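Local coordinates for peptidoglycan recognition protein-LC isoform LCx (Drosophila melanogaster, PDB 2F2L), which probably senses bacterial peptidoglycan as an innate immune receptor domain, binding a disaccharide-tetrapeptide fragment of it together with another protein chain, at residues Val29-Ala34 with Gly98-Gly103; Gly65-Val70 with Gly86-Gly91. One frame throughout, in Å; residues are numbered along the deposited sequence.

Interaction 1: Val29-Ala34 with Gly98-Gly103. With MLD (glcnac(beta1-4)-murnac(1,6-anhydro)-L-ala-gamma-D-glu-meso-a2pm-D-ala), chain G.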
ATOM      1  N   VAL B  29     -18.377 -10.528  -1.385  1.00 17.07           N
ATOM      2  CA  VAL B  29     -17.799  -9.248  -1.779  1.00 17.12           C
ATOM      3  C   VAL B  29     -16.382  -9.468  -2.300  1.00 17.08           C
ATOM      4  O   VAL B  29     -15.512  -9.959  -1.584  1.00 16.97           O
ATOM      5  CB  VAL B  29     -17.794  -8.250  -0.607  1.00 16.93           C
ATOM      6  CG1 VAL B  29     -17.215  -6.916  -1.061  1.00 16.90           C
ATOM      7  CG2 VAL B  29     -19.207  -8.055  -0.067  1.00 16.97           C
ATOM      8  N   ILE B  30     -16.171  -9.139  -3.563  1.00 17.31           N
ATOM      9  CA  ILE B  30     -14.866  -9.292  -4.198  1.00 18.05           C
ATOM     10  C   ILE B  30     -14.042  -7.996  -4.125  1.00 18.60           C
ATOM     11  O   ILE B  30     -14.486  -6.926  -4.570  1.00 18.60           O
ATOM     12  CB  ILE B  30     -15.012  -9.708  -5.693  1.00 18.10           C
ATOM     13  CG1 ILE B  30     -15.760 -11.049  -5.813  1.00 18.15           C
ATOM     14  CG2 ILE B  30     -13.658  -9.705  -6.411  1.00 17.48           C
ATOM     15  CD1 ILE B  30     -15.247 -12.177  -4.963  1.00 19.64           C
ATOM     16  N   SER B  31     -12.831  -8.116  -3.581  1.00 18.80           N
ATOM     17  CA  SER B  31     -11.880  -7.004  -3.508  1.00 18.77           C
ATOM     18  C   SER B  31     -10.587  -7.383  -4.219  1.00 19.04           C
ATOM     19  O   SER B  31     -10.440  -8.508  -4.704  1.00 18.40           O
ATOM     20  CB  SER B  31     -11.580  -6.666  -2.040  1.00 18.91           C
ATOM     21  OG  SER B  31     -11.059  -7.803  -1.340  1.00 21.20           O
ATOM     22  N   HIS B  32      -9.652  -6.438  -4.287  1.00 19.08           N
ATOM     23  CA  HIS B  32      -8.231  -6.782  -4.522  1.00 19.27           C
ATOM     24  C   HIS B  32      -7.406  -6.216  -3.377  1.00 19.10           C
ATOM     25  O   HIS B  32      -7.902  -5.402  -2.597  1.00 19.29           O
ATOM     26  CB  HIS B  32      -7.732  -6.285  -5.905  1.00 18.61           C
ATOM     27  CG  HIS B  32      -7.735  -4.798  -6.093  1.00 18.34           C
ATOM     28  ND1 HIS B  32      -7.260  -4.205  -7.248  1.00 19.78           N
ATOM     29  CD2 HIS B  32      -8.109  -3.781  -5.281  1.00 18.47           C
ATOM     30  CE1 HIS B  32      -7.375  -2.893  -7.144  1.00 19.42           C
ATOM     31  NE2 HIS B  32      -7.875  -2.608  -5.956  1.00 15.76           N
ATOM     32  N   THR B  33      -6.151  -6.625  -3.283  1.00 19.16           N
ATOM     33  CA  THR B  33      -5.273  -6.140  -2.223  1.00 18.70           C
ATOM     34  C   THR B  33      -4.665  -4.780  -2.515  1.00 18.65           C
ATOM     35  O   THR B  33      -4.158  -4.131  -1.592  1.00 19.32           O
ATOM     36  CB  THR B  33      -4.096  -7.129  -1.917  1.00 19.05           C
ATOM     37  OG1 THR B  33      -3.265  -7.271  -3.071  1.00 17.17           O
ATOM     38  CG2 THR B  33      -4.611  -8.476  -1.417  1.00 18.85           C
ATOM     39  N   ALA B  34      -4.697  -4.367  -3.785  1.00 19.30           N
ATOM     40  CA  ALA B  34      -4.058  -3.127  -4.283  1.00 18.75           C
ATOM     41  C   ALA B  34      -2.544  -3.047  -4.011  1.00 19.38           C
ATOM     42  O   ALA B  34      -1.957  -1.953  -3.858  1.00 19.33           O
ATOM     43  CB  ALA B  34      -4.773  -1.902  -3.760  1.00 18.86           C
ATOM     44  N   GLY B  98     -15.864 -12.180   2.276  1.00 19.88           N
ATOM     45  CA  GLY B  98     -14.948 -11.304   1.553  1.00 19.47           C
ATOM     46  C   GLY B  98     -13.765 -12.077   0.986  1.00 19.57           C
ATOM     47  O   GLY B  98     -12.992 -12.680   1.717  1.00 20.00           O
ATOM     48  N   ILE B  99     -13.643 -12.057  -0.329  1.00 19.25           N
ATOM     49  CA  ILE B  99     -12.562 -12.715  -1.049  1.00 19.72           C
ATOM     50  C   ILE B  99     -11.744 -11.626  -1.773  1.00 19.69           C
ATOM     51  O   ILE B  99     -12.296 -10.793  -2.499  1.00 19.13           O
ATOM     52  CB  ILE B  99     -13.126 -13.712  -2.083  1.00 19.31           C
ATOM     53  CG1 ILE B  99     -13.982 -14.777  -1.382  1.00 19.14           C
ATOM     54  CG2 ILE B  99     -12.016 -14.337  -2.888  1.00 19.40           C
ATOM     55  CD1 ILE B  99     -14.855 -15.558  -2.311  1.00 20.26           C
ATOM     56  N   SER B 100     -10.439 -11.603  -1.525  1.00 19.72           N
ATOM     57  CA  SER B 100      -9.567 -10.614  -2.152  1.00 19.92           C
ATOM     58  C   SER B 100      -8.664 -11.266  -3.175  1.00 19.70           C
ATOM     59  O   SER B 100      -8.007 -12.269  -2.869  1.00 19.76           O
ATOM     60  CB  SER B 100      -8.713  -9.907  -1.101  1.00 20.28           C
ATOM     61  OG  SER B 100      -8.127  -8.729  -1.655  1.00 21.72           O
ATOM     62  N   PHE B 101      -8.613 -10.707  -4.382  1.00 19.18           N
ATOM     63  CA  PHE B 101      -7.619 -11.145  -5.374  1.00 19.19           C
ATOM     64  C   PHE B 101      -6.299 -10.467  -5.033  1.00 19.41           C
ATOM     65  O   PHE B 101      -6.265  -9.237  -4.857  1.00 18.80           O
ATOM     66  CB  PHE B 101      -8.036 -10.761  -6.793  1.00 19.51           C
ATOM     67  CG  PHE B 101      -9.058 -11.687  -7.400  1.00 19.74           C
ATOM     68  CD1 PHE B 101     -10.290 -11.904  -6.773  1.00 19.96           C
ATOM     69  CD2 PHE B 101      -8.809 -12.317  -8.611  1.00 18.95           C
ATOM     70  CE1 PHE B 101     -11.246 -12.765  -7.331  1.00 18.34           C
ATOM     71  CE2 PHE B 101      -9.770 -13.174  -9.182  1.00 19.91           C
ATOM     72  CZ  PHE B 101     -10.999 -13.384  -8.530  1.00 17.92           C
ATOM     73  N   ILE B 102      -5.233 -11.261  -4.907  1.00 19.01           N
ATOM     74  CA  ILE B 102      -3.927 -10.728  -4.563  1.00 19.13           C
ATOM     75  C   ILE B 102      -3.394 -10.022  -5.803  1.00 19.17           C
ATOM     76  O   ILE B 102      -3.211 -10.651  -6.873  1.00 18.30           O
ATOM     77  CB  ILE B 102      -2.948 -11.821  -4.098  1.00 19.00           C
ATOM     78  CG1 ILE B 102      -3.491 -12.563  -2.870  1.00 18.86           C
ATOM     79  CG2 ILE B 102      -1.594 -11.207  -3.752  1.00 19.90           C
ATOM     80  CD1 ILE B 102      -2.611 -13.753  -2.434  1.00 20.32           C
ATOM     81  N   GLY B 103      -3.175  -8.712  -5.658  1.00 19.01           N
ATOM     82  CA  GLY B 103      -2.707  -7.881  -6.746  1.00 18.66           C
ATOM     83  C   GLY B 103      -3.487  -6.598  -6.881  1.00 18.79           C
ATOM     84  O   GLY B 103      -4.276  -6.239  -6.012  1.00 18.46           O
TER
HETATM   85  CAA MLD G 201      -6.564   0.669  -5.924  1.00 19.56           C
HETATM   86  CAB MLD G 201      -7.565   0.663  -4.779  1.00 20.38           C
HETATM   87  OAC MLD G 201      -8.363  -0.257  -4.653  1.00 22.12           O
HETATM   88  N2  MLD G 201      -7.482   1.708  -3.962  1.00 21.76           N
HETATM   89  C2  MLD G 201      -8.364   1.929  -2.821  1.00 22.03           C
HETATM   90  C3  MLD G 201      -8.928   3.346  -2.962  1.00 23.77           C
HETATM   91  O3  MLD G 201      -9.668   3.525  -4.185  1.00 20.54           O
HETATM   92  C4  MLD G 201      -9.738   3.735  -1.730  1.00 23.19           C
HETATM   93  O4  MLD G 201     -10.054   5.110  -1.857  1.00 22.26           O
HETATM   94  C5  MLD G 201      -8.887   3.530  -0.472  1.00 23.80           C
HETATM   95  C6  MLD G 201      -9.605   3.761   0.870  1.00 27.17           C
HETATM   96  O6  MLD G 201      -8.601   3.758   1.927  1.00 28.96           O
HETATM   97  O5  MLD G 201      -8.498   2.159  -0.437  1.00 23.40           O
HETATM   98  C1  MLD G 201      -7.600   1.809  -1.515  1.00 22.41           C
HETATM   99  O1  MLD G 201      -7.207   0.472  -1.348  1.00 21.58           O
HETATM  100  CA4 MLD G 201      -6.286   0.315  -0.243  1.00 21.93           C
HETATM  101  CA5 MLD G 201      -4.857   0.805  -0.479  1.00 21.40           C
HETATM  102  OA5 MLD G 201      -3.836  -0.243  -0.362  1.00 20.91           O
HETATM  103  CA6 MLD G 201      -4.616   1.586   0.767  1.00 20.64           C
HETATM  104  OA6 MLD G 201      -4.262   0.606   1.723  1.00 22.05           O
HETATM  105  CA1 MLD G 201      -4.027  -0.642   1.006  1.00 21.97           C
HETATM  106  CA2 MLD G 201      -5.292  -1.506   1.129  1.00 21.71           C
HETATM  107  NAD MLD G 201      -4.929  -2.936   1.031  1.00 21.67           N
HETATM  108  CAE MLD G 201      -5.242  -3.821   1.961  1.00 20.58           C
HETATM  109  CAF MLD G 201      -4.762  -5.229   1.673  1.00 21.03           C
HETATM  110  OAG MLD G 201      -5.884  -3.560   2.979  1.00 20.55           O
HETATM  111  CA3 MLD G 201      -6.293  -1.183   0.022  1.00 22.40           C
HETATM  112  OAH MLD G 201      -7.663  -1.576   0.384  1.00 21.71           O
HETATM  113  CAI MLD G 201      -8.094  -2.834  -0.190  1.00 23.43           C
HETATM  114  CAJ MLD G 201      -8.768  -2.659  -1.531  1.00 21.15           C
HETATM  115  CAL MLD G 201      -9.094  -3.509   0.772  1.00 24.94           C
HETATM  116  OAM MLD G 201      -9.611  -4.557   0.399  1.00 25.21           O
HETATM  117  N   MLD G 201      -9.338  -2.946   1.955  1.00 24.72           N
HETATM  118  CA  MLD G 201     -10.239  -3.516   2.965  1.00 25.62           C
HETATM  119  CB  MLD G 201      -9.370  -4.437   3.828  1.00 25.65           C
HETATM  120  C   MLD G 201     -10.747  -2.350   3.831  1.00 26.20           C
HETATM  121  O   MLD G 201      -9.945  -1.563   4.340  1.00 25.67           O
HETATM  122  NAN MLD G 201     -12.070  -2.272   3.937  1.00 25.98           N
HETATM  123  CAO MLD G 201     -12.803  -1.252   4.704  1.00 28.43           C
HETATM  124  CAP MLD G 201     -13.963  -0.633   3.859  1.00 33.79           C
HETATM  125  OBA MLD G 201     -14.859  -0.082   4.505  1.00 37.40           O
HETATM  126  OAQ MLD G 201     -13.969  -0.743   2.609  1.00 34.94           O
HETATM  127  CBB MLD G 201     -13.500  -1.926   5.881  1.00 30.09           C
HETATM  128  CBC MLD G 201     -12.571  -2.455   6.961  1.00 30.52           C
HETATM  129  CBD MLD G 201     -13.422  -3.022   8.111  1.00 32.99           C
HETATM  130  OBE MLD G 201     -14.568  -3.433   7.923  1.00 34.10           O
HETATM  131  NBF MLD G 201     -12.838  -3.028   9.290  1.00 33.45           N
HETATM  132  CBG MLD G 201     -13.512  -3.537  10.491  1.00 35.16           C
HETATM  133  CBH MLD G 201     -14.675  -2.600  10.874  1.00 36.00           C
HETATM  134  OBI MLD G 201     -14.535  -1.378  10.865  1.00 37.04           O
HETATM  135  NBJ MLD G 201     -15.821  -3.213  11.166  1.00 38.39           N
HETATM  136  CBK MLD G 201     -17.053  -2.506  11.580  1.00 40.77           C
HETATM  137  CBL MLD G 201     -17.496  -3.072  12.934  1.00 41.14           C
HETATM  138  CBM MLD G 201     -18.228  -2.661  10.590  1.00 44.62           C
HETATM  139  OBO MLD G 201     -18.252  -3.675   9.845  1.00 46.59           O
HETATM  140  OBN MLD G 201     -19.097  -1.755  10.623  1.00 47.82           O
HETATM  141  CBP MLD G 201     -12.472  -3.663  11.618  1.00 33.26           C
HETATM  142  CBQ MLD G 201     -12.980  -4.540  12.777  1.00 33.91           C
HETATM  143  CBR MLD G 201     -11.879  -4.779  13.812  1.00 34.32           C
HETATM  144  CBS MLD G 201     -12.112  -6.031  14.660  1.00 34.31           C
HETATM  145  CBT MLD G 201     -11.851  -7.280  13.808  1.00 33.95           C
HETATM  146  OBV MLD G 201     -10.664  -7.536  13.544  1.00 34.69           O
HETATM  147  OBU MLD G 201     -12.838  -7.953  13.446  1.00 32.21           O
HETATM  148  NBW MLD G 201     -13.493  -6.042  15.159  1.00 33.90           N

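Interaction 2: Gly65-Val70 with Gly86-Gly91. With MLD (glcnac(beta1-4)-murnac(1,6-anhydro)-L-ala-gamma-D-glu-meso-a2pm-D-ala), chain G.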
ATOM      1  N   GLY B  65      -8.134  -9.400   7.434  1.00 18.98           N
ATOM      2  CA  GLY B  65      -9.508  -8.945   7.278  1.00 19.15           C
ATOM      3  C   GLY B  65     -10.350  -9.797   6.356  1.00 18.86           C
ATOM      4  O   GLY B  65     -11.549  -9.859   6.513  1.00 19.41           O
ATOM      5  N   TYR B  66      -9.724 -10.464   5.399  1.00 19.27           N
ATOM      6  CA  TYR B  66     -10.473 -11.239   4.415  1.00 19.01           C
ATOM      7  C   TYR B  66     -10.872 -12.620   4.942  1.00 19.63           C
ATOM      8  O   TYR B  66     -10.240 -13.176   5.831  1.00 20.03           O
ATOM      9  CB  TYR B  66      -9.670 -11.374   3.126  1.00 18.78           C
ATOM     10  CG  TYR B  66      -9.195 -10.045   2.547  1.00 17.60           C
ATOM     11  CD1 TYR B  66     -10.110  -9.062   2.169  1.00 17.26           C
ATOM     12  CD2 TYR B  66      -7.833  -9.762   2.419  1.00 16.69           C
ATOM     13  CE1 TYR B  66      -9.687  -7.834   1.641  1.00 16.80           C
ATOM     14  CE2 TYR B  66      -7.386  -8.540   1.882  1.00 17.47           C
ATOM     15  CZ  TYR B  66      -8.319  -7.582   1.503  1.00 18.35           C
ATOM     16  OH  TYR B  66      -7.904  -6.392   0.971  1.00 18.52           O
ATOM     17  N   ASN B  67     -11.945 -13.177   4.400  1.00 19.29           N
ATOM     18  CA  ASN B  67     -12.239 -14.559   4.669  1.00 19.06           C
ATOM     19  C   ASN B  67     -11.290 -15.451   3.877  1.00 18.83           C
ATOM     20  O   ASN B  67     -10.764 -16.432   4.415  1.00 18.49           O
ATOM     21  CB  ASN B  67     -13.708 -14.836   4.378  1.00 19.42           C
ATOM     22  CG  ASN B  67     -14.594 -14.085   5.309  1.00 20.49           C
ATOM     23  OD1 ASN B  67     -14.685 -14.498   6.501  1.00 23.36           O
ATOM     24  ND2 ASN B  67     -15.138 -13.053   4.873  1.00 21.17           N
ATOM     25  N   PHE B  68     -11.057 -15.091   2.617  1.00 18.34           N
ATOM     26  CA  PHE B  68     -10.140 -15.818   1.739  1.00 19.05           C
ATOM     27  C   PHE B  68      -9.404 -14.844   0.832  1.00 18.89           C
ATOM     28  O   PHE B  68      -9.877 -13.743   0.579  1.00 18.50           O
ATOM     29  CB  PHE B  68     -10.883 -16.840   0.865  1.00 19.28           C
ATOM     30  CG  PHE B  68     -11.653 -17.867   1.638  1.00 19.91           C
ATOM     31  CD1 PHE B  68     -11.036 -19.034   2.073  1.00 20.23           C
ATOM     32  CD2 PHE B  68     -13.000 -17.669   1.934  1.00 19.65           C
ATOM     33  CE1 PHE B  68     -11.736 -19.980   2.774  1.00 20.09           C
ATOM     34  CE2 PHE B  68     -13.711 -18.614   2.646  1.00 18.90           C
ATOM     35  CZ  PHE B  68     -13.082 -19.770   3.079  1.00 20.06           C
ATOM     36  N   LEU B  69      -8.221 -15.237   0.369  1.00 19.04           N
ATOM     37  CA  LEU B  69      -7.547 -14.488  -0.689  1.00 19.84           C
ATOM     38  C   LEU B  69      -7.205 -15.462  -1.801  1.00 19.56           C
ATOM     39  O   LEU B  69      -7.029 -16.646  -1.536  1.00 21.29           O
ATOM     40  CB  LEU B  69      -6.257 -13.815  -0.196  1.00 19.72           C
ATOM     41  CG  LEU B  69      -6.291 -12.891   1.006  1.00 20.59           C
ATOM     42  CD1 LEU B  69      -6.148 -13.654   2.323  1.00 20.01           C
ATOM     43  CD2 LEU B  69      -5.179 -11.821   0.845  1.00 20.59           C
ATOM     44  N   VAL B  70      -7.101 -14.966  -3.025  1.00 19.51           N
ATOM     45  CA  VAL B  70      -6.791 -15.805  -4.204  1.00 19.61           C
ATOM     46  C   VAL B  70      -5.515 -15.318  -4.840  1.00 19.37           C
ATOM     47  O   VAL B  70      -5.434 -14.151  -5.265  1.00 18.83           O
ATOM     48  CB  VAL B  70      -7.926 -15.717  -5.245  1.00 19.61           C
ATOM     49  CG1 VAL B  70      -7.673 -16.669  -6.395  1.00 21.45           C
ATOM     50  CG2 VAL B  70      -9.256 -16.033  -4.567  1.00 21.71           C
ATOM     51  N   GLY B  86     -15.653 -11.088   8.908  1.00 19.99           N
ATOM     52  CA  GLY B  86     -14.442 -10.400   8.489  1.00 19.93           C
ATOM     53  C   GLY B  86     -14.370  -8.909   8.802  1.00 19.87           C
ATOM     54  O   GLY B  86     -15.201  -8.355   9.510  1.00 19.25           O
ATOM     55  N   ALA B  87     -13.318  -8.285   8.276  1.00 19.59           N
ATOM     56  CA  ALA B  87     -13.101  -6.858   8.362  1.00 19.47           C
ATOM     57  C   ALA B  87     -12.623  -6.416   6.975  1.00 19.34           C
ATOM     58  O   ALA B  87     -11.460  -6.093   6.762  1.00 19.90           O
ATOM     59  CB  ALA B  87     -12.069  -6.545   9.440  1.00 19.00           C
ATOM     60  N   HIS B  88     -13.533  -6.468   6.014  1.00 19.49           N
ATOM     61  CA  HIS B  88     -13.191  -6.197   4.607  1.00 19.21           C
ATOM     62  C   HIS B  88     -14.116  -5.183   3.941  1.00 19.06           C
ATOM     63  O   HIS B  88     -13.710  -4.524   2.993  1.00 18.88           O
ATOM     64  CB  HIS B  88     -13.158  -7.511   3.799  1.00 19.31           C
ATOM     65  CG  HIS B  88     -14.388  -8.348   3.957  1.00 18.68           C
ATOM     66  ND1 HIS B  88     -15.572  -8.064   3.306  1.00 19.32           N
ATOM     67  CD2 HIS B  88     -14.624  -9.452   4.708  1.00 17.49           C
ATOM     68  CE1 HIS B  88     -16.490  -8.945   3.675  1.00 18.57           C
ATOM     69  NE2 HIS B  88     -15.939  -9.797   4.525  1.00 17.31           N
ATOM     70  N   THR B  89     -15.355  -5.061   4.431  1.00 19.06           N
ATOM     71  CA  THR B  89     -16.348  -4.198   3.828  1.00 19.00           C
ATOM     72  C   THR B  89     -17.230  -3.619   4.947  1.00 19.36           C
ATOM     73  O   THR B  89     -18.108  -4.306   5.495  1.00 19.26           O
ATOM     74  CB  THR B  89     -17.209  -4.990   2.817  1.00 19.08           C
ATOM     75  OG1 THR B  89     -16.364  -5.811   1.990  1.00 19.56           O
ATOM     76  CG2 THR B  89     -18.015  -4.034   1.947  1.00 19.02           C
ATOM     77  N   LYS B  90     -16.958  -2.375   5.316  1.00 19.53           N
ATOM     78  CA  LYS B  90     -17.584  -1.767   6.478  1.00 19.71           C
ATOM     79  C   LYS B  90     -19.090  -1.741   6.297  1.00 19.86           C
ATOM     80  O   LYS B  90     -19.583  -1.286   5.257  1.00 19.51           O
ATOM     81  CB  LYS B  90     -17.074  -0.339   6.679  1.00 19.98           C
ATOM     82  CG  LYS B  90     -17.681   0.388   7.869  1.00 20.39           C
ATOM     83  CD  LYS B  90     -16.839   0.278   9.128  1.00 22.44           C
ATOM     84  CE  LYS B  90     -15.930   1.483   9.306  1.00 23.42           C
ATOM     85  NZ  LYS B  90     -14.749   1.404   8.396  1.00 24.65           N
ATOM     86  N   GLY B  91     -19.803  -2.230   7.314  1.00 20.02           N
ATOM     87  CA  GLY B  91     -21.261  -2.270   7.314  1.00 20.10           C
ATOM     88  C   GLY B  91     -21.790  -3.554   6.705  1.00 20.32           C
ATOM     89  O   GLY B  91     -22.959  -3.892   6.891  1.00 21.23           O
TER
HETATM   90  CAA MLD G 201      -6.564   0.669  -5.924  1.00 19.56           C
HETATM   91  CAB MLD G 201      -7.565   0.663  -4.779  1.00 20.38           C
HETATM   92  OAC MLD G 201      -8.363  -0.257  -4.653  1.00 22.12           O
HETATM   93  N2  MLD G 201      -7.482   1.708  -3.962  1.00 21.76           N
HETATM   94  C2  MLD G 201      -8.364   1.929  -2.821  1.00 22.03           C
HETATM   95  C3  MLD G 201      -8.928   3.346  -2.962  1.00 23.77           C
HETATM   96  O3  MLD G 201      -9.668   3.525  -4.185  1.00 20.54           O
HETATM   97  C4  MLD G 201      -9.738   3.735  -1.730  1.00 23.19           C
HETATM   98  O4  MLD G 201     -10.054   5.110  -1.857  1.00 22.26           O
HETATM   99  C5  MLD G 201      -8.887   3.530  -0.472  1.00 23.80           C
HETATM  100  C6  MLD G 201      -9.605   3.761   0.870  1.00 27.17           C
HETATM  101  O6  MLD G 201      -8.601   3.758   1.927  1.00 28.96           O
HETATM  102  O5  MLD G 201      -8.498   2.159  -0.437  1.00 23.40           O
HETATM  103  C1  MLD G 201      -7.600   1.809  -1.515  1.00 22.41           C
HETATM  104  O1  MLD G 201      -7.207   0.472  -1.348  1.00 21.58           O
HETATM  105  CA4 MLD G 201      -6.286   0.315  -0.243  1.00 21.93           C
HETATM  106  CA5 MLD G 201      -4.857   0.805  -0.479  1.00 21.40           C
HETATM  107  OA5 MLD G 201      -3.836  -0.243  -0.362  1.00 20.91           O
HETATM  108  CA6 MLD G 201      -4.616   1.586   0.767  1.00 20.64           C
HETATM  109  OA6 MLD G 201      -4.262   0.606   1.723  1.00 22.05           O
HETATM  110  CA1 MLD G 201      -4.027  -0.642   1.006  1.00 21.97           C
HETATM  111  CA2 MLD G 201      -5.292  -1.506   1.129  1.00 21.71           C
HETATM  112  NAD MLD G 201      -4.929  -2.936   1.031  1.00 21.67           N
HETATM  113  CAE MLD G 201      -5.242  -3.821   1.961  1.00 20.58           C
HETATM  114  CAF MLD G 201      -4.762  -5.229   1.673  1.00 21.03           C
HETATM  115  OAG MLD G 201      -5.884  -3.560   2.979  1.00 20.55           O
HETATM  116  CA3 MLD G 201      -6.293  -1.183   0.022  1.00 22.40           C
HETATM  117  OAH MLD G 201      -7.663  -1.576   0.384  1.00 21.71           O
HETATM  118  CAI MLD G 201      -8.094  -2.834  -0.190  1.00 23.43           C
HETATM  119  CAJ MLD G 201      -8.768  -2.659  -1.531  1.00 21.15           C
HETATM  120  CAL MLD G 201      -9.094  -3.509   0.772  1.00 24.94           C
HETATM  121  OAM MLD G 201      -9.611  -4.557   0.399  1.00 25.21           O
HETATM  122  N   MLD G 201      -9.338  -2.946   1.955  1.00 24.72           N
HETATM  123  CA  MLD G 201     -10.239  -3.516   2.965  1.00 25.62           C
HETATM  124  CB  MLD G 201      -9.370  -4.437   3.828  1.00 25.65           C
HETATM  125  C   MLD G 201     -10.747  -2.350   3.831  1.00 26.20           C
HETATM  126  O   MLD G 201      -9.945  -1.563   4.340  1.00 25.67           O
HETATM  127  NAN MLD G 201     -12.070  -2.272   3.937  1.00 25.98           N
HETATM  128  CAO MLD G 201     -12.803  -1.252   4.704  1.00 28.43           C
HETATM  129  CAP MLD G 201     -13.963  -0.633   3.859  1.00 33.79           C
HETATM  130  OBA MLD G 201     -14.859  -0.082   4.505  1.00 37.40           O
HETATM  131  OAQ MLD G 201     -13.969  -0.743   2.609  1.00 34.94           O
HETATM  132  CBB MLD G 201     -13.500  -1.926   5.881  1.00 30.09           C
HETATM  133  CBC MLD G 201     -12.571  -2.455   6.961  1.00 30.52           C
HETATM  134  CBD MLD G 201     -13.422  -3.022   8.111  1.00 32.99           C
HETATM  135  OBE MLD G 201     -14.568  -3.433   7.923  1.00 34.10           O
HETATM  136  NBF MLD G 201     -12.838  -3.028   9.290  1.00 33.45           N
HETATM  137  CBG MLD G 201     -13.512  -3.537  10.491  1.00 35.16           C
HETATM  138  CBH MLD G 201     -14.675  -2.600  10.874  1.00 36.00           C
HETATM  139  OBI MLD G 201     -14.535  -1.378  10.865  1.00 37.04           O
HETATM  140  NBJ MLD G 201     -15.821  -3.213  11.166  1.00 38.39           N
HETATM  141  CBK MLD G 201     -17.053  -2.506  11.580  1.00 40.77           C
HETATM  142  CBL MLD G 201     -17.496  -3.072  12.934  1.00 41.14           C
HETATM  143  CBM MLD G 201     -18.228  -2.661  10.590  1.00 44.62           C
HETATM  144  OBO MLD G 201     -18.252  -3.675   9.845  1.00 46.59           O
HETATM  145  OBN MLD G 201     -19.097  -1.755  10.623  1.00 47.82           O
HETATM  146  CBP MLD G 201     -12.472  -3.663  11.618  1.00 33.26           C
HETATM  147  CBQ MLD G 201     -12.980  -4.540  12.777  1.00 33.91           C
HETATM  148  CBR MLD G 201     -11.879  -4.779  13.812  1.00 34.32           C
HETATM  149  CBS MLD G 201     -12.112  -6.031  14.660  1.00 34.31           C
HETATM  150  CBT MLD G 201     -11.851  -7.280  13.808  1.00 33.95           C
HETATM  151  OBV MLD G 201     -10.664  -7.536  13.544  1.00 34.69           O
HETATM  152  OBU MLD G 201     -12.838  -7.953  13.446  1.00 32.21           O
HETATM  153  NBW MLD G 201     -13.493  -6.042  15.159  1.00 33.90           N

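Interaction 1: Val29-Ala34 with Gly98-Gly103
Ser31 and Ser100 meet tip to tip across two adjacent parallel strands, the OG of Ser100 giving a weak hydrogen bond to the OG of Ser31 at 3.1 Å. Ser100 OG stands anti to its own backbone N (chi1 -165°), Ser31 OG between N and the carbonyl carbon, and these settings turn the two hydroxyls toward each other. On the other side of the sheet Ile30 and Ile99 lie alongside, Ile30 CD1 being 3.9 Å from Ile99 CB, while Ile30 CG2 reaches Phe101 CE1 at 4.0 Å. Backbone bonds join Val29, Ser31, Ile99 and Phe101 in a regular parallel ladder.

Where the strands end, the two segments stay linked. Thr33 N bonds to Phe101 O, and Gly103 N gives a nearly straight bond (167°) to Thr33 OG1 at 3.0 Å. This end of the ladder holds the sugars of the ligand: His32 NE2 donates at the ring edge to OAC, the GlcNAc acetyl oxygen, at 2.7 Å, and Thr33 O accepts from NAD of the anhydro-MurNAc at 3.0 Å. In the second shell, Phe105 N bonds to His32 ND1 and so fixes the turn of the imidazole.

Helices 112-127 and 151-157 pack on the Ile30, Ile99 and Phe101 face, Tyr66 touches both serines, and strands 68-70 and 135-139 flank the pair.

Interaction 2: Gly65-Val70 with Gly86-Gly91
Gly65 and Ala87 bring two backbones together, their CA atoms 4.3 Å apart, and Ala87 N gives a straight bond (168°) to an in-plane lone pair of Gly65 O at 3.0 Å. Glycines at 65 and 86 let the two backbones come this close.

His88 turns its ring edge to the same carbonyl: its CG sits between the backbone N and the carbonyl carbon (chi1 51°), which leaves CD2 3.6 Å from Gly65 O, with the oxygen near the ring plane. On the other side of the ring from CD2, His88 ND1 is hydrogen-bonded to Thr89 OG1 at 2.7 Å, also near the ring plane, a bond that fixes the rotation of the imidazole. The Tyr66 side chain passes obliquely by His88, its CD1 3.8 Å from His88 CB, and His55 meets the Tyr66 ring edge to face.

Both sides then reach the ligand. Tyr66 OH donates to OAM, the lactyl carbonyl oxygen where the peptide leaves the sugar, at 2.6 Å and in the plane of the ring. From the loop, His88 O accepts a hydrogen bond from NAN of the D-Glu at 2.9 Å, and Lys90 N donates to the D-Glu carboxylate atom OBA at 3.2 Å. Gly91 N adds weak bonds to the terminal D-Ala carboxylate. Asn93 OD1 accepts from both His88 N and Thr89 N and so holds the loop, while its ND2 bonds the ligand.

Here the 86-91 loop, its backbone bonded to the stem peptide, forms one wall of the peptidoglycan-binding groove of the PGRP domain, a fold related to the type 2 amidases.

In the fold
Interactions 1 and 2 have centres 8 Å apart and share one mixed sheet, in which strand 97-101 lies between strands 25-32 and 68-70. Probable hydrogen bonds join them: Val70 N to Ser100 O at 2.8 Å and Ile102 N to Val70 O at 2.9 Å. They also pack where Tyr66 CE1 comes within 3.3 Å of Ser31 OG, and where His88 NE2 lies 3.3 Å from Gly98 N. Along the ligand they divide the work. Interaction 1 takes the acetamido groups of the two sugars, interaction 2 the lactyl carbonyl and the stem peptide. His55, Asp62, Asn93, His140 and residues of another protein's chain add further hydrogen bonds to the ligand.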